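PDB 5JDD: titin from Homo sapiens, which forms giant elastic filaments of the muscle sarcomere, here as three tandem immunoglobulin I-set domains from the I-band, which probably help bear passive tension. Local coordinates for residues 187-190 with 194-197; 234-239 with 245-250; 197-202 with 208-213; 215-218 with 222-225; 134-139 with 145-150. All blocks are in the same frame, centred on the assembly; numbering follows the deposited sequence.

In the fold
Contact 5 belongs to the middle immunoglobulin domain, and contacts 1, 3, 4 and 2, in that order along the chain, follow in the C-terminal one. Contact 5 touches none of the other four, its centre lying about 29 to 43 Å from theirs. Within the C-terminal domain the centres are about 7 to 15 Å apart: contacts 1 and 3 share Phe197 on strand 195-201, while contact 2 touches contacts 1, 3 and 4. These four contacts join the two sheets of one beta sandwich, whereas contact 5 pairs neighbouring strands within a sheet. The separation of contact 5 from the rest is consistent with each domain having its own core, as in a chain of beads.

Contact 1: 187-190 with 194-197; sequences INAE and TITF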
# COMPACT_ATOMS: atom_id res chain seq x y z
N ILE A 187 -34.59 11.78 29.13
CA ILE A 187 -35.42 10.73 29.71
C ILE A 187 -35.87 11.17 31.08
O ILE A 187 -35.07 11.59 31.92
CB ILE A 187 -34.66 9.39 29.79
CG1 ILE A 187 -34.36 8.89 28.37
CG2 ILE A 187 -35.47 8.36 30.55
CD1 ILE A 187 -33.47 7.63 28.32
N ASN A 188 -37.18 11.09 31.29
CA ASN A 188 -37.76 11.42 32.58
C ASN A 188 -38.27 10.13 33.19
O ASN A 188 -39.27 9.57 32.74
CB ASN A 188 -38.87 12.45 32.38
CG ASN A 188 -38.32 13.81 31.98
OD1 ASN A 188 -38.05 14.65 32.84
ND2 ASN A 188 -38.10 14.02 30.68
N ALA A 189 -37.55 9.66 34.21
CA ALA A 189 -37.80 8.34 34.78
C ALA A 189 -38.12 8.41 36.26
O ALA A 189 -37.96 9.46 36.89
CB ALA A 189 -36.59 7.44 34.57
N GLU A 190 -38.58 7.29 36.81
CA GLU A 190 -38.76 7.15 38.25
C GLU A 190 -37.73 6.19 38.80
O GLU A 190 -37.24 5.31 38.09
CB GLU A 190 -40.16 6.65 38.57
CG GLU A 190 -41.23 7.68 38.28
CD GLU A 190 -42.63 7.11 38.40
OE1 GLU A 190 -43.43 7.66 39.17
OE2 GLU A 190 -42.92 6.10 37.72
N THR A 194 -35.91 0.94 34.41
CA THR A 194 -34.84 0.69 33.45
C THR A 194 -35.04 1.63 32.27
O THR A 194 -36.15 1.75 31.75
CB THR A 194 -34.85 -0.76 32.97
OG1 THR A 194 -34.48 -1.60 34.07
CG2 THR A 194 -33.86 -0.95 31.83
N ILE A 195 -33.98 2.32 31.86
CA ILE A 195 -34.09 3.34 30.81
C ILE A 195 -33.16 3.01 29.65
O ILE A 195 -32.18 2.29 29.83
CB ILE A 195 -33.78 4.77 31.35
CG1 ILE A 195 -32.32 4.90 31.82
CG2 ILE A 195 -34.71 5.09 32.50
CD1 ILE A 195 -31.31 5.42 30.75
N THR A 196 -33.47 3.54 28.48
CA THR A 196 -32.62 3.34 27.31
C THR A 196 -32.45 4.62 26.50
O THR A 196 -33.42 5.12 25.92
CB THR A 196 -33.17 2.24 26.39
OG1 THR A 196 -33.37 1.03 27.13
CG2 THR A 196 -32.20 1.97 25.24
N PHE A 197 -31.24 5.16 26.47
CA PHE A 197 -30.91 6.24 25.54
C PHE A 197 -30.59 5.62 24.19
O PHE A 197 -30.01 4.54 24.13
CB PHE A 197 -29.66 7.00 26.01
CG PHE A 197 -29.91 7.97 27.14
CD1 PHE A 197 -30.55 9.18 26.89
CD2 PHE A 197 -29.47 7.70 28.43
CE1 PHE A 197 -30.77 10.09 27.92
CE2 PHE A 197 -29.68 8.60 29.46
CZ PHE A 197 -30.33 9.80 29.20
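Ile187 reaches across to Phe197 and Ile195 with its two branches. Its longer arm, with CG1 beside the backbone N (chi1 -65°) and the chain extended beyond it, carries CD1 over the middle of the Phe197 ring, 3.6 Å from the ring centroid and only 11° off the normal. This is a CH-pi contact made almost squarely on the face. The same methyl, Ile187 CD1, also touches Thr196 O, at 3.5 Å. The shorter branch, CG2, meets Ile195 CG2 at 3.9 Å. That Ile195 methyl also touches Ala189 CB at 3.7 Å, fitting between the two inward-facing residues of strand 187-190.

The two strands run antiparallel but belong to different sheets of the immunoglobulin sandwich. Strand 187-190, the A' strand of the I-set fold, is bonded through its backbone to strand 254-263, and Ile195 is bonded to Ile236 in the other sheet. Leu260 touches both Ile187 and Phe197 and continues the apolar layer. With their axes 8.6 Å apart, no backbone pairing links the strands; they meet through apolar side chains and one methyl lying on a carbonyl oxygen, which implies a closure of the sandwich margin that depends largely on hydrophobic and dispersion forces.

Contact 2: 234-239 with 245-250; sequences LNIRNV and ADYTFV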
# COMPACT_ATOMS: atom_id res chain seq x y z
N LEU A 234 -27.79 2.96 25.13
CA LEU A 234 -27.22 2.86 26.46
C LEU A 234 -28.37 2.52 27.39
O LEU A 234 -29.29 3.32 27.58
CB LEU A 234 -26.55 4.18 26.88
CG LEU A 234 -26.21 4.33 28.37
CD1 LEU A 234 -25.21 3.29 28.81
CD2 LEU A 234 -25.70 5.73 28.66
N ASN A 235 -28.35 1.31 27.93
CA ASN A 235 -29.43 0.81 28.75
C ASN A 235 -28.98 0.79 30.19
O ASN A 235 -28.01 0.11 30.52
CB ASN A 235 -29.83 -0.59 28.28
CG ASN A 235 -30.98 -1.17 29.09
OD1 ASN A 235 -30.77 -2.00 29.97
ND2 ASN A 235 -32.19 -0.73 28.79
N ILE A 236 -29.67 1.54 31.04
CA ILE A 236 -29.30 1.61 32.45
C ILE A 236 -30.42 1.02 33.30
O ILE A 236 -31.55 1.50 33.29
CB ILE A 236 -29.03 3.07 32.91
CG1 ILE A 236 -28.00 3.73 31.99
CG2 ILE A 236 -28.53 3.09 34.34
CD1 ILE A 236 -27.65 5.16 32.39
N ARG A 237 -30.09 -0.03 34.05
CA ARG A 237 -31.07 -0.70 34.90
C ARG A 237 -31.19 -0.08 36.28
O ARG A 237 -30.22 0.46 36.81
CB ARG A 237 -30.71 -2.17 35.06
CG ARG A 237 -30.74 -2.93 33.77
CD ARG A 237 -30.25 -4.34 33.97
NE ARG A 237 -30.39 -5.13 32.75
CZ ARG A 237 -30.19 -6.44 32.68
NH1 ARG A 237 -29.84 -7.10 33.77
NH2 ARG A 237 -30.34 -7.08 31.53
N ASN A 238 -32.39 -0.19 36.85
CA ASN A 238 -32.63 0.11 38.27
C ASN A 238 -32.10 1.49 38.65
O ASN A 238 -31.27 1.63 39.55
CB ASN A 238 -32.01 -0.98 39.16
CG ASN A 238 -32.47 -0.89 40.60
OD1 ASN A 238 -33.51 -0.30 40.89
ND2 ASN A 238 -31.70 -1.47 41.51
N VAL A 239 -32.58 2.52 37.95
CA VAL A 239 -31.98 3.84 38.12
C VAL A 239 -32.24 4.44 39.50
O VAL A 239 -33.27 4.17 40.15
CB VAL A 239 -32.40 4.83 37.01
CG1 VAL A 239 -31.90 4.35 35.65
CG2 VAL A 239 -33.91 5.03 36.99
N ALA A 245 -28.04 12.54 35.55
CA ALA A 245 -26.80 13.10 35.02
C ALA A 245 -27.01 13.46 33.56
O ALA A 245 -28.06 13.17 32.98
CB ALA A 245 -25.68 12.06 35.14
N ASP A 246 -25.99 14.08 32.97
CA ASP A 246 -26.01 14.35 31.54
C ASP A 246 -25.22 13.26 30.83
O ASP A 246 -24.09 12.95 31.22
CB ASP A 246 -25.39 15.71 31.23
CG ASP A 246 -26.15 16.86 31.83
OD1 ASP A 246 -27.36 16.72 32.07
OD2 ASP A 246 -25.51 17.91 32.06
N TYR A 247 -25.80 12.70 29.78
CA TYR A 247 -25.17 11.62 29.04
C TYR A 247 -24.82 12.08 27.64
O TYR A 247 -25.62 12.78 27.00
CB TYR A 247 -26.08 10.40 29.02
CG TYR A 247 -26.20 9.78 30.39
CD1 TYR A 247 -27.12 10.26 31.32
CD2 TYR A 247 -25.36 8.75 30.77
CE1 TYR A 247 -27.21 9.71 32.60
CE2 TYR A 247 -25.46 8.18 32.04
CZ TYR A 247 -26.37 8.68 32.95
OH TYR A 247 -26.45 8.13 34.21
N THR A 248 -23.63 11.69 27.18
CA THR A 248 -23.16 12.11 25.87
C THR A 248 -22.73 10.90 25.05
O THR A 248 -21.95 10.06 25.52
CB THR A 248 -21.97 13.07 25.97
OG1 THR A 248 -22.34 14.21 26.76
CG2 THR A 248 -21.53 13.55 24.59
N PHE A 249 -23.24 10.81 23.83
CA PHE A 249 -22.75 9.84 22.87
C PHE A 249 -21.70 10.54 22.04
O PHE A 249 -21.93 11.67 21.57
CB PHE A 249 -23.90 9.36 21.99
CG PHE A 249 -23.47 8.51 20.83
CD1 PHE A 249 -23.26 7.15 20.98
CD2 PHE A 249 -23.29 9.09 19.58
CE1 PHE A 249 -22.88 6.37 19.89
CE2 PHE A 249 -22.89 8.32 18.49
CZ PHE A 249 -22.69 6.95 18.65
N VAL A 250 -20.55 9.89 21.86
CA VAL A 250 -19.45 10.45 21.07
C VAL A 250 -19.01 9.47 20.00
O VAL A 250 -18.69 8.33 20.29
CB VAL A 250 -18.22 10.73 21.95
CG1 VAL A 250 -17.08 11.30 21.11
CG2 VAL A 250 -18.57 11.68 23.08
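The phenol ring of Tyr247 receives two methyl groups, Leu234 CD2 and Ile236 CD1, both arriving obliquely to its plane. They spread along one flank of the ring. Leu234 CD2 lies 3.7 Å from Tyr247 CD2, near the root of the side chain, while Ile236 CD1 lies 3.7 Å from Tyr247 CE2 and equally 3.7 Å from Tyr247 OH, at the far end. The ring of Phe197 also meets that of Tyr247, their planes inclined at about 35°, and Leu260 adds a further apolar neighbour.

The two aliphatic chains approach differently. Leu234 crosses the tyrosine at about a right angle, its CG swung away from the backbone N (chi1 166°). Ile236, on the same strand, points against the direction of the tyrosine side chain; its extended CG1 arm (chi2 -179°) brings CD1 to the hydroxyl end of the ring. Only this small set of atoms bridges the segments, and just 111 Å² is buried between them, although all three residues are buried in the domain.

The hydroxyl would be a costly group to place beside a methyl if it lacked a partner, but Tyr247 OH is hydrogen-bonded to Asp243 O. That bond ties the head of the ring to the backbone four residues earlier and limits where the phenol can move. A tyrosine near the start of strand F, bonded back to the preceding turn, is the tyrosine corner characteristic of Greek-key beta sandwiches, including immunoglobulin domains.

Contact 3: 197-202 with 208-213; sequences FEVTVN and YKWLKN
Trp210 meets the CB of Phe197 across the core of an immunoglobulin I-set sandwich, the tryptophan on strand 209-212 of one sheet and the phenylalanine on strand 195-201 of the other. A tryptophan on strand C, packed against strand B, is a hallmark of the fold. Even at these two residues the CA atoms remain 10.3 Å apart, and the tryptophan side chain bridges somewhat more than half of that separation. Its first two torsions (chi1 -67°, chi2 83°) together carry the six-membered ring toward the opposite strand.

The closer packing is at the far rim of that ring. Trp210 CZ3 lies 3.9 Å from Phe197 CB, and the approach is oblique to the indole plane. The phenyl ring itself leads away from the tryptophan, leaving its CB methylene as the touching group. Along the same rim the fit becomes looser: Val199 CG2 is 4.4 Å from Trp210 CZ2, and because Val199 was modelled in two conformations this second contact is less certain. Glu198, between the two core residues, turns its side chain away from strand 209-212 and is exposed.

Other residues complete the tryptophan's setting. Phe249 meets the indole edge-to-face, and Leu184, Leu234 and Met225 pack around it. On the tight side the neighbouring indole atom, Trp210 CH2, lies 4.0 Å from Phe197 CB.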
# COMPACT_ATOMS: atom_id res chain seq x y z
N PHE A 197 -31.24 5.16 26.47
CA PHE A 197 -30.91 6.24 25.54
C PHE A 197 -30.59 5.62 24.19
O PHE A 197 -30.01 4.54 24.13
CB PHE A 197 -29.66 7.00 26.01
CG PHE A 197 -29.91 7.97 27.14
CD1 PHE A 197 -30.55 9.18 26.89
CD2 PHE A 197 -29.47 7.70 28.43
CE1 PHE A 197 -30.77 10.09 27.92
CE2 PHE A 197 -29.68 8.60 29.46
CZ PHE A 197 -30.33 9.80 29.20
N GLU A 198 -30.98 6.29 23.10
CA GLU A 198 -30.72 5.79 21.74
C GLU A 198 -30.31 6.92 20.80
O GLU A 198 -30.89 8.01 20.84
CB GLU A 198 -31.96 5.11 21.16
CG GLU A 198 -32.52 3.97 21.99
CD GLU A 198 -33.76 3.36 21.36
OE1 GLU A 198 -33.61 2.48 20.49
OE2 GLU A 198 -34.88 3.78 21.73
N VAL A 199 -29.30 6.65 19.97
CA VAL A 199 -28.93 7.56 18.89
C VAL A 199 -28.85 6.77 17.61
O VAL A 199 -28.60 5.57 17.62
CB VAL A 199 -27.54 8.19 19.06
CG1 VAL A 199 -27.56 9.25 20.12
CG2 VAL A 199 -26.49 7.13 19.38
N THR A 200 -29.09 7.44 16.49
CA THR A 200 -28.90 6.81 15.19
C THR A 200 -27.85 7.62 14.44
O THR A 200 -27.86 8.86 14.50
CB THR A 200 -30.20 6.73 14.39
OG1 THR A 200 -31.19 6.04 15.17
CG2 THR A 200 -29.98 5.96 13.09
N VAL A 201 -26.93 6.93 13.79
CA VAL A 201 -25.87 7.57 13.01
C VAL A 201 -26.00 7.22 11.54
O VAL A 201 -26.82 6.38 11.17
CB VAL A 201 -24.46 7.19 13.51
CG1 VAL A 201 -24.24 7.69 14.94
CG2 VAL A 201 -24.25 5.67 13.44
N ASN A 202 -25.19 7.85 10.69
CA ASN A 202 -25.30 7.63 9.25
C ASN A 202 -24.47 6.47 8.67
O ASN A 202 -24.69 6.06 7.53
CB ASN A 202 -25.03 8.93 8.47
CG ASN A 202 -23.64 9.50 8.71
OD1 ASN A 202 -22.97 9.18 9.70
ND2 ASN A 202 -23.20 10.37 7.81
N TYR A 208 -17.37 4.30 18.98
CA TYR A 208 -18.08 5.27 19.80
C TYR A 208 -17.76 5.07 21.28
O TYR A 208 -17.18 4.06 21.68
CB TYR A 208 -19.59 5.12 19.61
CG TYR A 208 -20.12 3.81 20.18
CD1 TYR A 208 -20.56 3.73 21.49
CD2 TYR A 208 -20.16 2.65 19.40
CE1 TYR A 208 -21.03 2.55 22.02
CE2 TYR A 208 -20.63 1.45 19.93
CZ TYR A 208 -21.07 1.41 21.24
OH TYR A 208 -21.55 0.25 21.82
N LYS A 209 -18.17 6.04 22.08
CA LYS A 209 -18.19 5.88 23.53
C LYS A 209 -19.33 6.69 24.12
O LYS A 209 -19.92 7.56 23.45
CB LYS A 209 -16.86 6.31 24.16
CG LYS A 209 -16.58 7.77 24.01
CD LYS A 209 -15.13 8.09 24.37
CE LYS A 209 -14.82 9.54 24.06
NZ LYS A 209 -13.40 9.88 24.34
N TRP A 210 -19.66 6.39 25.36
CA TRP A 210 -20.67 7.15 26.09
C TRP A 210 -20.04 7.78 27.31
O TRP A 210 -19.17 7.16 27.95
CB TRP A 210 -21.79 6.23 26.55
CG TRP A 210 -22.64 5.64 25.45
CD1 TRP A 210 -22.36 4.54 24.69
CD2 TRP A 210 -23.92 6.12 25.02
NE1 TRP A 210 -23.39 4.31 23.80
CE2 TRP A 210 -24.36 5.26 23.99
CE3 TRP A 210 -24.74 7.19 25.40
CZ2 TRP A 210 -25.58 5.43 23.33
CZ3 TRP A 210 -25.97 7.36 24.74
CH2 TRP A 210 -26.37 6.48 23.73
N LEU A 211 -20.46 9.00 27.62
CA LEU A 211 -19.96 9.71 28.79
C LEU A 211 -21.10 10.00 29.74
O LEU A 211 -22.24 10.28 29.31
CB LEU A 211 -19.33 11.05 28.39
CG LEU A 211 -18.38 11.07 27.19
CD1 LEU A 211 -17.90 12.50 26.91
CD2 LEU A 211 -17.20 10.14 27.41
N LYS A 212 -20.79 9.98 31.03
CA LYS A 212 -21.69 10.43 32.09
C LYS A 212 -21.01 11.63 32.74
O LYS A 212 -19.93 11.49 33.32
CB LYS A 212 -21.90 9.31 33.11
CG LYS A 212 -22.76 9.72 34.32
CD LYS A 212 -22.81 8.61 35.34
CE LYS A 212 -23.71 8.98 36.51
NZ LYS A 212 -23.68 7.86 37.50
N ASN A 213 -21.64 12.79 32.61
CA ASN A 213 -21.00 14.05 33.02
C ASN A 213 -19.55 14.15 32.54
O ASN A 213 -18.66 14.53 33.29
CB ASN A 213 -21.10 14.24 34.54
CG ASN A 213 -22.52 14.31 35.03
OD1 ASN A 213 -23.40 14.79 34.32
ND2 ASN A 213 -22.75 13.84 36.25

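Contact 4: 215-218 with 222-225; sequences VEIK and KCQM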
# COMPACT_ATOMS: atom_id res chain seq x y z
N VAL A 215 -17.44 11.81 31.74
CA VAL A 215 -16.57 10.68 32.10
C VAL A 215 -17.00 9.41 31.36
O VAL A 215 -18.18 9.04 31.38
CB VAL A 215 -16.63 10.43 33.61
CG1 VAL A 215 -15.77 9.24 33.99
CG2 VAL A 215 -16.19 11.67 34.36
N GLU A 216 -16.05 8.72 30.72
CA GLU A 216 -16.39 7.53 29.95
C GLU A 216 -16.99 6.42 30.82
O GLU A 216 -16.45 6.07 31.88
CB GLU A 216 -15.18 6.99 29.16
CG GLU A 216 -15.54 5.77 28.29
CD GLU A 216 -14.38 5.20 27.50
OE1 GLU A 216 -14.42 3.99 27.17
OE2 GLU A 216 -13.43 5.95 27.19
N ILE A 217 -18.13 5.90 30.37
CA ILE A 217 -18.88 4.86 31.07
C ILE A 217 -18.32 3.47 30.77
O ILE A 217 -18.08 3.11 29.61
CB ILE A 217 -20.38 4.91 30.66
CG1 ILE A 217 -20.98 6.27 31.01
CG2 ILE A 217 -21.17 3.76 31.32
CD1 ILE A 217 -22.38 6.49 30.46
N LYS A 218 -18.13 2.70 31.84
CA LYS A 218 -17.71 1.31 31.77
C LYS A 218 -18.89 0.40 31.43
O LYS A 218 -19.98 0.56 31.97
CB LYS A 218 -17.16 0.89 33.15
CG LYS A 218 -16.64 -0.56 33.22
CD LYS A 218 -16.32 -0.95 34.66
CE LYS A 218 -15.96 -2.43 34.74
NZ LYS A 218 -15.66 -2.85 36.15
N LYS A 222 -25.19 -3.26 34.82
CA LYS A 222 -26.10 -2.13 34.99
C LYS A 222 -26.17 -1.21 33.78
O LYS A 222 -27.25 -0.76 33.41
CB LYS A 222 -25.75 -1.32 36.24
CG LYS A 222 -26.72 -0.17 36.44
CD LYS A 222 -26.41 0.62 37.67
CE LYS A 222 -27.17 1.92 37.64
NZ LYS A 222 -28.37 1.90 38.53
N CYS A 223 -25.02 -0.94 33.17
CA CYS A 223 -24.94 -0.05 32.01
C CYS A 223 -24.49 -0.82 30.79
O CYS A 223 -23.29 -1.06 30.59
CB CYS A 223 -23.99 1.12 32.27
SG CYS A 223 -24.55 2.21 33.59
N GLN A 224 -25.46 -1.23 29.97
CA GLN A 224 -25.14 -2.00 28.77
C GLN A 224 -25.22 -1.13 27.53
O GLN A 224 -26.19 -0.39 27.32
CB GLN A 224 -26.05 -3.22 28.66
CG GLN A 224 -25.87 -4.20 29.82
CD GLN A 224 -26.81 -5.39 29.74
OE1 GLN A 224 -27.30 -5.75 28.67
NE2 GLN A 224 -27.07 -6.02 30.89
N MET A 225 -24.19 -1.20 26.70
CA MET A 225 -24.09 -0.40 25.49
C MET A 225 -24.06 -1.30 24.27
O MET A 225 -23.15 -2.13 24.13
CB MET A 225 -22.85 0.48 25.53
CG MET A 225 -23.02 1.66 26.49
SD MET A 225 -21.51 2.40 27.17
CE MET A 225 -20.98 1.11 28.30
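Beside the packing of Ile217 on Cys223 and Met225, Lys222 NZ is gripped twice, by a salt bridge to Asp243 OD2 and a hydrogen bond to Arg237 O, which tie the entry to strand D to later parts of the domain. Ile217 is itself held at its backbone by a hydrogen bond to Trp210. That bond ties the chain, just past strand 215-216, to strand 209-212, and the side chain then reaches across to segment 222-225. The branch that does so is CG2, set opposite the backbone N by the chi1 of -59°. Ile217 CG2 has two partners: Cys223 CB at 4.0 Å and Met225 CE, also at 4.0 Å. For the cysteine it is the methylene that touches, since SG is turned to lie beside its own backbone N.

Met225 provides the other half. Its chain crosses that of Ile217 obliquely, and a bend at the last torsion (chi3 -71°) brings Met225 CE up against the backbone of segment 215-218, 3.8 Å from Ile217 O and 3.8 Å from Lys218 C. Here the polypeptide leaves strand 215-216, the C' strand at the margin of one sheet, and passes to strand 223-228, strand D at the margin of the other: the C'-D crossing of the I-set sandwich. Trp210 and Leu234 touch both Ile217 and Met225, linking this surface patch to the core.

Lys218 joins through its backbone, while its side chain points away and is exposed.

Contact 5: 134-139 with 145-150; sequences EKFKIV and HQLIIM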
# COMPACT_ATOMS: atom_id res chain seq x y z
N GLU A 134 0.96 0.56 14.29
CA GLU A 134 -0.37 0.02 14.52
C GLU A 134 -1.39 0.79 13.68
O GLU A 134 -2.44 0.27 13.33
CB GLU A 134 -0.74 0.06 16.00
CG GLU A 134 0.10 -0.87 16.87
CD GLU A 134 -0.33 -2.33 16.80
OE1 GLU A 134 0.01 -3.09 17.73
OE2 GLU A 134 -0.98 -2.73 15.81
N LYS A 135 -1.04 2.04 13.35
CA LYS A 135 -1.85 2.89 12.49
C LYS A 135 -1.78 2.48 11.02
O LYS A 135 -2.81 2.44 10.32
CB LYS A 135 -1.36 4.33 12.63
CG LYS A 135 -2.06 5.34 11.74
CD LYS A 135 -3.44 5.66 12.28
CE LYS A 135 -4.02 6.87 11.58
NZ LYS A 135 -5.46 7.03 11.93
N PHE A 136 -0.58 2.18 10.55
CA PHE A 136 -0.35 1.83 9.15
C PHE A 136 0.12 0.39 9.02
O PHE A 136 1.20 0.05 9.49
CB PHE A 136 0.71 2.74 8.53
CG PHE A 136 0.31 4.18 8.45
CD1 PHE A 136 -0.66 4.59 7.54
CD2 PHE A 136 0.92 5.13 9.26
CE1 PHE A 136 -1.03 5.93 7.45
CE2 PHE A 136 0.56 6.47 9.18
CZ PHE A 136 -0.42 6.86 8.27
N LYS A 137 -0.69 -0.44 8.38
CA LYS A 137 -0.32 -1.82 8.10
C LYS A 137 0.14 -1.89 6.65
O LYS A 137 -0.59 -1.50 5.74
CB LYS A 137 -1.50 -2.76 8.35
CG LYS A 137 -1.28 -4.20 7.93
CD LYS A 137 -0.46 -4.98 8.93
CE LYS A 137 -0.51 -6.47 8.61
NZ LYS A 137 -1.91 -6.91 8.36
N ILE A 138 1.37 -2.34 6.43
CA ILE A 138 1.94 -2.43 5.10
C ILE A 138 2.11 -3.90 4.74
O ILE A 138 2.76 -4.66 5.46
CB ILE A 138 3.27 -1.65 5.04
CG1 ILE A 138 2.99 -0.15 5.18
CG2 ILE A 138 4.00 -1.90 3.73
CD1 ILE A 138 4.23 0.72 5.35
N VAL A 139 1.50 -4.30 3.63
CA VAL A 139 1.41 -5.72 3.28
C VAL A 139 1.95 -5.95 1.87
O VAL A 139 1.72 -5.13 0.97
CB VAL A 139 -0.05 -6.22 3.35
CG1 VAL A 139 -0.13 -7.71 3.06
CG2 VAL A 139 -0.66 -5.92 4.72
N HIS A 145 0.49 -5.09 -3.50
CA HIS A 145 0.95 -4.26 -2.40
C HIS A 145 -0.22 -3.52 -1.79
O HIS A 145 -1.02 -2.92 -2.50
CB HIS A 145 2.01 -3.27 -2.89
CG HIS A 145 3.32 -3.92 -3.17
ND1 HIS A 145 4.35 -3.94 -2.25
CD2 HIS A 145 3.76 -4.63 -4.24
CE1 HIS A 145 5.37 -4.61 -2.75
NE2 HIS A 145 5.03 -5.03 -3.96
N GLN A 146 -0.31 -3.56 -0.46
CA GLN A 146 -1.44 -2.97 0.24
C GLN A 146 -1.01 -2.07 1.40
O GLN A 146 -0.04 -2.36 2.11
CB GLN A 146 -2.37 -4.08 0.74
CG GLN A 146 -3.64 -3.58 1.41
CD GLN A 146 -4.50 -4.72 1.92
OE1 GLN A 146 -4.00 -5.79 2.27
NE2 GLN A 146 -5.81 -4.50 1.96
N LEU A 147 -1.74 -0.98 1.57
CA LEU A 147 -1.60 -0.08 2.72
C LEU A 147 -2.95 -0.04 3.42
O LEU A 147 -3.96 0.32 2.82
CB LEU A 147 -1.22 1.33 2.27
CG LEU A 147 -1.17 2.39 3.38
CD1 LEU A 147 -0.04 2.09 4.35
CD2 LEU A 147 -0.99 3.79 2.81
N ILE A 148 -2.96 -0.44 4.68
CA ILE A 148 -4.18 -0.41 5.48
C ILE A 148 -4.03 0.67 6.56
O ILE A 148 -3.05 0.69 7.30
CB ILE A 148 -4.46 -1.77 6.11
CG1 ILE A 148 -4.65 -2.81 5.01
CG2 ILE A 148 -5.68 -1.71 7.01
CD1 ILE A 148 -4.35 -4.21 5.44
N ILE A 149 -5.00 1.59 6.59
CA ILE A 149 -4.97 2.71 7.53
C ILE A 149 -6.07 2.53 8.55
O ILE A 149 -7.25 2.59 8.22
CB ILE A 149 -5.14 4.06 6.80
CG1 ILE A 149 -4.10 4.20 5.69
CG2 ILE A 149 -4.99 5.22 7.77
CD1 ILE A 149 -4.30 5.43 4.83
N MET A 150 -5.67 2.30 9.80
CA MET A 150 -6.63 2.03 10.87
C MET A 150 -7.17 3.29 11.51
O MET A 150 -6.50 4.32 11.53
CB MET A 150 -5.96 1.19 11.96
CG MET A 150 -5.26 -0.07 11.50
SD MET A 150 -6.38 -1.22 10.70
CE MET A 150 -7.56 -1.51 12.01
O HOH W 1 3.52 -2.98 0.23
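Lys135 and Met150 meet at the open end of the antiparallel D-E hairpin of the middle immunoglobulin domain. From CB the lysine chain leaves with CG opposite the backbone N, and CG lies over one face of the neighbouring Phe136 ring, toward its rim. A bend at chi2 (75°) then turns the chain to the other strand: Lys135 CD comes 3.4 Å from Met150 O, CE is 3.6 Å from it, and NZ donates to it at 2.9 Å, nearly in line with the carbonyl bond. Met150 N in turn donates to Lys135 O. NZ also forms a salt bridge with Asp156, so the ammonium links the hairpin to the following loop.

Beyond this, Lys137 with Ile148 and Val139 with Gln146 are hydrogen-bonded pairs, alternating with the non-hydrogen-bonded pairs Phe136 with Ile149 and Ile138 with Leu147. Ile149 CG1 meets the phenyl edge, 3.9 Å from Phe136 CD1. On the side of the sheet that carries these two, Leu147 CD1 also touches Ile138 CG1 at 3.9 Å. On the side that carries Lys137, Ile148 CD1 lies 4.1 Å from Val139 CG2. Near the turn a water donates to Val139 O at 2.9 Å and bonds, in the plane of the imidazole, to His145 ND1 at 2.8 Å.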